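Local coordinates for protein nitroalkane oxidase (Podospora anserina, PDB 3MKH) that oxidises primary and secondary nitroalkanes to aldehydes or ketones, releasing nitrite and turning oxygen into hydrogen peroxide with the help of FAD, at residues G72-E84 and R328-N340. Residues are numbered along the deposited sequence; the frame is centred on the assembly and turned at random.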
ATOM      1  N   GLY A  72     -30.207 -21.069 -16.605  1.00 26.75           N
ATOM      2  CA  GLY A  72     -29.139 -20.577 -15.742  1.00 24.25           C
ATOM      3  C   GLY A  72     -28.244 -21.674 -15.184  1.00 26.48           C
ATOM      4  O   GLY A  72     -28.721 -22.691 -14.660  1.00 26.32           O
ATOM      5  N   GLY A  73     -26.938 -21.463 -15.291  1.00 28.80           N
ATOM      6  CA  GLY A  73     -25.956 -22.420 -14.818  1.00 30.02           C
ATOM      7  C   GLY A  73     -25.328 -22.013 -13.500  1.00 29.86           C
ATOM      8  O   GLY A  73     -25.919 -21.274 -12.708  1.00 27.74           O
ATOM      9  N   THR A  74     -24.112 -22.485 -13.269  1.00 25.62           N
ATOM     10  CA  THR A  74     -23.440 -22.229 -12.006  1.00 30.91           C
ATOM     11  C   THR A  74     -22.853 -20.821 -11.987  1.00 26.16           C
ATOM     12  O   THR A  74     -22.622 -20.209 -13.032  1.00 26.89           O
ATOM     13  CB  THR A  74     -22.297 -23.216 -11.790  1.00 29.55           C
ATOM     14  OG1 THR A  74     -21.330 -23.022 -12.822  1.00 25.01           O
ATOM     15  CG2 THR A  74     -22.815 -24.659 -11.844  1.00 27.96           C
ATOM     16  N   LEU A  75     -22.608 -20.315 -10.787  1.00 27.72           N
ATOM     17  CA  LEU A  75     -21.968 -19.020 -10.618  1.00 28.72           C
ATOM     18  C   LEU A  75     -20.543 -19.079 -11.188  1.00 25.24           C
ATOM     19  O   LEU A  75     -20.035 -18.100 -11.738  1.00 23.18           O
ATOM     20  CB  LEU A  75     -21.981 -18.651  -9.134  1.00 25.46           C
ATOM     21  CG  LEU A  75     -22.180 -17.219  -8.642  1.00 33.15           C
ATOM     22  CD1 LEU A  75     -23.084 -16.375  -9.558  1.00 26.13           C
ATOM     23  CD2 LEU A  75     -22.689 -17.236  -7.195  1.00 28.29           C
ATOM     24  N   ILE A  76     -19.892 -20.231 -11.073  1.00 26.19           N
ATOM     25  CA  ILE A  76     -18.563 -20.391 -11.666  1.00 25.48           C
ATOM     26  C   ILE A  76     -18.575 -20.104 -13.174  1.00 24.35           C
ATOM     27  O   ILE A  76     -17.718 -19.391 -13.698  1.00 23.53           O
ATOM     28  CB  ILE A  76     -18.013 -21.814 -11.438  1.00 27.02           C
ATOM     29  CG1 ILE A  76     -17.496 -21.971 -10.015  1.00 33.09           C
ATOM     30  CG2 ILE A  76     -16.861 -22.106 -12.390  1.00 29.98           C
ATOM     31  CD1 ILE A  76     -15.989 -21.779  -9.926  1.00 31.52           C
ATOM     32  N   GLU A  77     -19.545 -20.671 -13.877  1.00 25.11           N
ATOM     33  CA  GLU A  77     -19.653 -20.473 -15.322  1.00 25.74           C
ATOM     34  C   GLU A  77     -19.994 -19.026 -15.661  1.00 24.48           C
ATOM     35  O   GLU A  77     -19.525 -18.480 -16.664  1.00 24.30           O
ATOM     36  CB  GLU A  77     -20.693 -21.436 -15.928  1.00 28.00           C
ATOM     37  CG  GLU A  77     -20.117 -22.804 -16.246  1.00 31.66           C
ATOM     38  CD  GLU A  77     -21.147 -23.934 -16.209  1.00 45.04           C
ATOM     39  OE1 GLU A  77     -22.310 -23.713 -15.779  1.00 47.59           O
ATOM     40  OE2 GLU A  77     -20.774 -25.059 -16.606  1.00 46.18           O
ATOM     41  N   SER A  78     -20.823 -18.412 -14.829  1.00 25.12           N
ATOM     42  CA  SER A  78     -21.097 -16.993 -14.961  1.00 23.96           C
ATOM     43  C   SER A  78     -19.826 -16.168 -14.790  1.00 23.01           C
ATOM     44  O   SER A  78     -19.608 -15.204 -15.515  1.00 24.35           O
ATOM     45  CB  SER A  78     -22.146 -16.565 -13.936  1.00 25.39           C
ATOM     46  OG  SER A  78     -23.405 -17.064 -14.332  1.00 30.24           O
ATOM     47  N   ALA A  79     -18.987 -16.550 -13.833  1.00 21.39           N
ATOM     48  CA  ALA A  79     -17.747 -15.819 -13.585  1.00 24.21           C
ATOM     49  C   ALA A  79     -16.819 -15.930 -14.786  1.00 22.82           C
ATOM     50  O   ALA A  79     -16.107 -14.982 -15.124  1.00 20.98           O
ATOM     51  CB  ALA A  79     -17.059 -16.328 -12.325  1.00 20.53           C
ATOM     52  N   ILE A  80     -16.835 -17.092 -15.436  1.00 19.68           N
ATOM     53  CA  ILE A  80     -16.025 -17.299 -16.630  1.00 21.54           C
ATOM     54  C   ILE A  80     -16.501 -16.384 -17.755  1.00 20.69           C
ATOM     55  O   ILE A  80     -15.707 -15.682 -18.382  1.00 19.50           O
ATOM     56  CB  ILE A  80     -16.028 -18.786 -17.066  1.00 23.45           C
ATOM     57  CG1 ILE A  80     -15.217 -19.612 -16.057  1.00 24.13           C
ATOM     58  CG2 ILE A  80     -15.494 -18.922 -18.492  1.00 20.62           C
ATOM     59  CD1 ILE A  80     -15.423 -21.137 -16.144  1.00 28.09           C
ATOM     60  N   LEU A  81     -17.803 -16.358 -17.986  1.00 23.25           N
ATOM     61  CA  LEU A  81     -18.353 -15.499 -19.026  1.00 22.54           C
ATOM     62  C   LEU A  81     -18.036 -14.026 -18.744  1.00 22.17           C
ATOM     63  O   LEU A  81     -17.580 -13.285 -19.626  1.00 24.45           O
ATOM     64  CB  LEU A  81     -19.869 -15.702 -19.130  1.00 22.59           C
ATOM     65  CG  LEU A  81     -20.619 -14.686 -20.000  1.00 22.37           C
ATOM     66  CD1 LEU A  81     -20.219 -14.836 -21.454  1.00 26.86           C
ATOM     67  CD2 LEU A  81     -22.127 -14.867 -19.852  1.00 30.53           C
ATOM     68  N   VAL A  82     -18.301 -13.597 -17.517  1.00 21.54           N
ATOM     69  CA  VAL A  82     -18.115 -12.193 -17.149  1.00 22.64           C
ATOM     70  C   VAL A  82     -16.652 -11.731 -17.277  1.00 21.36           C
ATOM     71  O   VAL A  82     -16.384 -10.621 -17.756  1.00 21.04           O
ATOM     72  CB  VAL A  82     -18.655 -11.908 -15.727  1.00 21.30           C
ATOM     73  CG1 VAL A  82     -18.247 -10.530 -15.271  1.00 21.00           C
ATOM     74  CG2 VAL A  82     -20.177 -12.039 -15.709  1.00 20.49           C
ATOM     75  N   GLU A  83     -15.713 -12.580 -16.860  1.00 21.67           N
ATOM     76  CA  GLU A  83     -14.295 -12.244 -16.966  1.00 22.88           C
ATOM     77  C   GLU A  83     -13.920 -12.004 -18.430  1.00 23.56           C
ATOM     78  O   GLU A  83     -13.287 -10.998 -18.772  1.00 21.27           O
ATOM     79  CB  GLU A  83     -13.388 -13.346 -16.349  1.00 20.16           C
ATOM     80  CG  GLU A  83     -11.884 -13.101 -16.623  1.00 21.50           C
ATOM     81  CD  GLU A  83     -10.968 -14.294 -16.287  1.00 24.29           C
ATOM     82  OE1 GLU A  83     -11.412 -15.220 -15.577  1.00 23.69           O
ATOM     83  OE2 GLU A  83      -9.796 -14.299 -16.747  1.00 24.42           O
ATOM     84  N   GLU A  84     -14.308 -12.936 -19.294  1.00 20.59           N
ATOM     85  CA  GLU A  84     -14.002 -12.798 -20.700  1.00 22.04           C
ATOM     86  C   GLU A  84     -14.632 -11.518 -21.286  1.00 23.55           C
ATOM     87  O   GLU A  84     -13.964 -10.757 -21.988  1.00 22.27           O
ATOM     88  CB  GLU A  84     -14.460 -14.047 -21.475  1.00 21.69           C
ATOM     89  CG  GLU A  84     -14.243 -13.945 -22.996  1.00 24.01           C
ATOM     90  CD  GLU A  84     -12.773 -13.746 -23.387  1.00 23.31           C
ATOM     91  OE1 GLU A  84     -11.860 -14.113 -22.607  1.00 23.96           O
ATOM     92  OE2 GLU A  84     -12.536 -13.227 -24.489  1.00 26.56           O
ATOM     93  N   ARG A 328      -8.644 -14.175  -9.388  1.00 19.59           N
ATOM     94  CA  ARG A 328      -9.452 -15.220 -10.039  1.00 22.64           C
ATOM     95  C   ARG A 328      -9.684 -16.400  -9.096  1.00 22.22           C
ATOM     96  O   ARG A 328     -10.790 -16.911  -8.999  1.00 21.97           O
ATOM     97  CB  ARG A 328      -8.843 -15.726 -11.362  1.00 19.42           C
ATOM     98  CG  ARG A 328      -9.824 -16.610 -12.132  1.00 22.16           C
ATOM     99  CD  ARG A 328      -9.208 -17.250 -13.377  1.00 24.93           C
ATOM    100  NE  ARG A 328      -8.841 -16.252 -14.371  1.00 24.36           N
ATOM    101  CZ  ARG A 328      -7.592 -15.897 -14.649  1.00 27.18           C
ATOM    102  NH1 ARG A 328      -6.570 -16.456 -13.995  1.00 24.55           N
ATOM    103  NH2 ARG A 328      -7.362 -14.974 -15.577  1.00 21.34           N
ATOM    104  N   ALA A 329      -8.626 -16.821  -8.407  1.00 23.40           N
ATOM    105  CA  ALA A 329      -8.701 -17.924  -7.449  1.00 22.23           C
ATOM    106  C   ALA A 329      -9.752 -17.639  -6.379  1.00 23.36           C
ATOM    107  O   ALA A 329     -10.592 -18.497  -6.072  1.00 22.00           O
ATOM    108  CB  ALA A 329      -7.320 -18.158  -6.815  1.00 22.20           C
ATOM    109  N   LEU A 330      -9.706 -16.425  -5.819  1.00 19.95           N
ATOM    110  CA  LEU A 330     -10.669 -15.994  -4.812  1.00 20.45           C
ATOM    111  C   LEU A 330     -12.086 -15.924  -5.389  1.00 21.88           C
ATOM    112  O   LEU A 330     -13.040 -16.395  -4.767  1.00 20.07           O
ATOM    113  CB  LEU A 330     -10.273 -14.631  -4.206  1.00 17.53           C
ATOM    114  CG  LEU A 330     -11.296 -14.105  -3.184  1.00 21.57           C
ATOM    115  CD1 LEU A 330     -11.504 -15.119  -2.084  1.00 22.90           C
ATOM    116  CD2 LEU A 330     -10.874 -12.766  -2.587  1.00 22.74           C
ATOM    117  N   THR A 331     -12.222 -15.333  -6.578  1.00 18.43           N
ATOM    118  CA  THR A 331     -13.535 -15.247  -7.210  1.00 19.51           C
ATOM    119  C   THR A 331     -14.144 -16.646  -7.417  1.00 21.13           C
ATOM    120  O   THR A 331     -15.328 -16.859  -7.165  1.00 20.75           O
ATOM    121  CB  THR A 331     -13.484 -14.488  -8.553  1.00 21.90           C
ATOM    122  OG1 THR A 331     -13.168 -13.115  -8.303  1.00 22.81           O
ATOM    123  CG2 THR A 331     -14.828 -14.556  -9.258  1.00 20.87           C
ATOM    124  N   TRP A 332     -13.340 -17.591  -7.898  1.00 18.94           N
ATOM    125  CA  TRP A 332     -13.861 -18.948  -8.151  1.00 21.00           C
ATOM    126  C   TRP A 332     -14.207 -19.684  -6.849  1.00 21.32           C
ATOM    127  O   TRP A 332     -15.191 -20.428  -6.779  1.00 21.14           O
ATOM    128  CB  TRP A 332     -12.876 -19.756  -8.993  1.00 19.74           C
ATOM    129  CG  TRP A 332     -12.845 -19.323 -10.446  1.00 23.46           C
ATOM    130  CD1 TRP A 332     -13.412 -18.198 -10.986  1.00 25.76           C
ATOM    131  CD2 TRP A 332     -12.229 -20.019 -11.536  1.00 25.41           C
ATOM    132  NE1 TRP A 332     -13.180 -18.151 -12.346  1.00 22.85           N
ATOM    133  CE2 TRP A 332     -12.458 -19.256 -12.707  1.00 26.70           C
ATOM    134  CE3 TRP A 332     -11.509 -21.216 -11.638  1.00 30.11           C
ATOM    135  CZ2 TRP A 332     -11.987 -19.650 -13.961  1.00 27.11           C
ATOM    136  CZ3 TRP A 332     -11.036 -21.602 -12.885  1.00 31.63           C
ATOM    137  CH2 TRP A 332     -11.283 -20.822 -14.029  1.00 30.09           C
ATOM    138  N   LYS A 333     -13.399 -19.482  -5.815  1.00 21.42           N
ATOM    139  CA  LYS A 333     -13.729 -20.053  -4.504  1.00 22.49           C
ATOM    140  C   LYS A 333     -15.092 -19.540  -4.018  1.00 25.66           C
ATOM    141  O   LYS A 333     -15.946 -20.321  -3.575  1.00 22.73           O
ATOM    142  CB  LYS A 333     -12.617 -19.763  -3.479  1.00 22.34           C
ATOM    143  CG  LYS A 333     -13.003 -20.063  -2.036  1.00 23.00           C
ATOM    144  CD  LYS A 333     -13.296 -21.542  -1.802  1.00 23.66           C
ATOM    145  CE  LYS A 333     -13.853 -21.763  -0.365  1.00 25.14           C
ATOM    146  NZ  LYS A 333     -14.124 -23.187  -0.007  1.00 25.86           N
ATOM    147  N   ALA A 334     -15.296 -18.228  -4.097  1.00 20.75           N
ATOM    148  CA  ALA A 334     -16.561 -17.629  -3.693  1.00 21.88           C
ATOM    149  C   ALA A 334     -17.706 -18.143  -4.563  1.00 21.20           C
ATOM    150  O   ALA A 334     -18.792 -18.413  -4.061  1.00 23.43           O
ATOM    151  CB  ALA A 334     -16.490 -16.088  -3.768  1.00 20.09           C
ATOM    152  N   ALA A 335     -17.473 -18.251  -5.871  1.00 22.20           N
ATOM    153  CA  ALA A 335     -18.501 -18.779  -6.766  1.00 18.63           C
ATOM    154  C   ALA A 335     -18.901 -20.196  -6.323  1.00 24.56           C
ATOM    155  O   ALA A 335     -20.087 -20.544  -6.251  1.00 22.79           O
ATOM    156  CB  ALA A 335     -17.995 -18.805  -8.184  1.00 18.21           C
ATOM    157  N   HIS A 336     -17.900 -21.015  -6.028  1.00 23.20           N
ATOM    158  CA  HIS A 336     -18.159 -22.407  -5.670  1.00 23.64           C
ATOM    159  C   HIS A 336     -18.853 -22.504  -4.308  1.00 24.48           C
ATOM    160  O   HIS A 336     -19.847 -23.223  -4.153  1.00 24.55           O
ATOM    161  CB  HIS A 336     -16.862 -23.213  -5.687  1.00 26.37           C
ATOM    162  CG  HIS A 336     -17.064 -24.673  -5.442  1.00 25.97           C
ATOM    163  ND1 HIS A 336     -16.865 -25.258  -4.209  1.00 25.83           N
ATOM    164  CD2 HIS A 336     -17.491 -25.663  -6.266  1.00 30.65           C
ATOM    165  CE1 HIS A 336     -17.136 -26.552  -4.291  1.00 28.16           C
ATOM    166  NE2 HIS A 336     -17.515 -26.823  -5.530  1.00 27.04           N
ATOM    167  N   ALA A 337     -18.339 -21.778  -3.318  1.00 21.84           N
ATOM    168  CA  ALA A 337     -18.915 -21.835  -1.972  1.00 21.94           C
ATOM    169  C   ALA A 337     -20.360 -21.319  -1.906  1.00 28.69           C
ATOM    170  O   ALA A 337     -21.210 -21.872  -1.174  1.00 24.87           O
ATOM    171  CB  ALA A 337     -18.015 -21.086  -0.971  1.00 23.93           C
ATOM    172  N   MET A 338     -20.651 -20.263  -2.668  1.00 22.33           N
ATOM    173  CA  MET A 338     -22.001 -19.715  -2.660  1.00 22.42           C
ATOM    174  C   MET A 338     -23.029 -20.790  -2.998  1.00 27.32           C
ATOM    175  O   MET A 338     -24.135 -20.790  -2.466  1.00 30.05           O
ATOM    176  CB  MET A 338     -22.140 -18.549  -3.638  1.00 23.07           C
ATOM    177  CG  MET A 338     -21.642 -17.226  -3.081  1.00 26.30           C
ATOM    178  SD  MET A 338     -22.625 -16.677  -1.678  1.00 28.28           S
ATOM    179  CE  MET A 338     -24.182 -16.278  -2.458  1.00 32.79           C
ATOM    180  N   GLU A 339     -22.662 -21.695  -3.891  1.00 24.46           N
ATOM    181  CA  GLU A 339     -23.603 -22.721  -4.348  1.00 29.47           C
ATOM    182  C   GLU A 339     -23.402 -24.103  -3.696  1.00 30.33           C
ATOM    183  O   GLU A 339     -24.309 -24.934  -3.721  1.00 29.22           O
ATOM    184  CB  GLU A 339     -23.598 -22.802  -5.889  1.00 27.54           C
ATOM    185  CG  GLU A 339     -24.156 -21.510  -6.522  1.00 30.41           C
ATOM    186  CD  GLU A 339     -24.209 -21.525  -8.043  1.00 36.33           C
ATOM    187  OE1 GLU A 339     -25.011 -20.753  -8.611  1.00 42.85           O
ATOM    188  OE2 GLU A 339     -23.454 -22.302  -8.668  1.00 38.18           O
ATOM    189  N   ASN A 340     -22.234 -24.336  -3.101  1.00 26.89           N
ATOM    190  CA  ASN A 340     -21.891 -25.680  -2.621  1.00 29.71           C
ATOM    191  C   ASN A 340     -21.378 -25.769  -1.192  1.00 32.86           C
ATOM    192  O   ASN A 340     -21.121 -26.869  -0.694  1.00 28.01           O
ATOM    193  CB  ASN A 340     -20.863 -26.319  -3.553  1.00 27.42           C
ATOM    194  CG  ASN A 340     -21.358 -26.399  -4.969  1.00 33.47           C
ATOM    195  OD1 ASN A 340     -22.226 -27.217  -5.280  1.00 32.70           O
ATOM    196  ND2 ASN A 340     -20.847 -25.516  -5.835  1.00 28.61           N
TER
HETATM  197  O   HOH W   1     -25.897 -19.031 -10.256  1.00 41.96           O
HETATM  198  O   HOH W   2     -20.773 -22.061  -8.687  1.00 28.56           O
HETATM  199  O   HOH W   3     -13.596 -15.754 -13.986  1.00 27.34           O
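Arg328 grips the carboxylate of Glu83 side-on, NE bonding to OE1 at 3.0 Å and NH2 to OE2 at 2.8 Å. Both nitrogens approach on the syn side; the oxygens lie almost in the guanidinium plane, but the carboxylate is turned 27° from it, leaving the nitrogens somewhat out of the carboxylate plane. Glu83 reaches across because its CG stands anti to the backbone N (chi1 172°) and the chain stays extended. OE2 also forms a salt bridge with Arg286, and OE1 a hydrogen bond with Tyr426 of the second subunit. A leucine in place of Arg328 would probably leave this buried carboxylate with one charged mate fewer. Water 3 ties Glu83 OE1 to Trp332 NE1, at the indole edge. At the other end, Leu75 N, a first-turn N-H without an earlier turn's carbonyl, suits a carboxylate: it meets Glu339 OE2 (3.0 Å) from above its plane. Thr74 OG1 accepts from Glu77 N in a capping box.

Segments 75-84 and 328-340 run roughly antiparallel (149°), joining the N-terminal and C-terminal helical domains of the acyl-CoA dehydrogenase fold.

Mid-contact, small Ala335 allows close approach, its CB 3.7 Å from Ile76 CG1; Ile80 CG1 meets Trp332 CZ2 obliquely. Beside Glu339, branched Leu75 sets CD2 against Met338 CB.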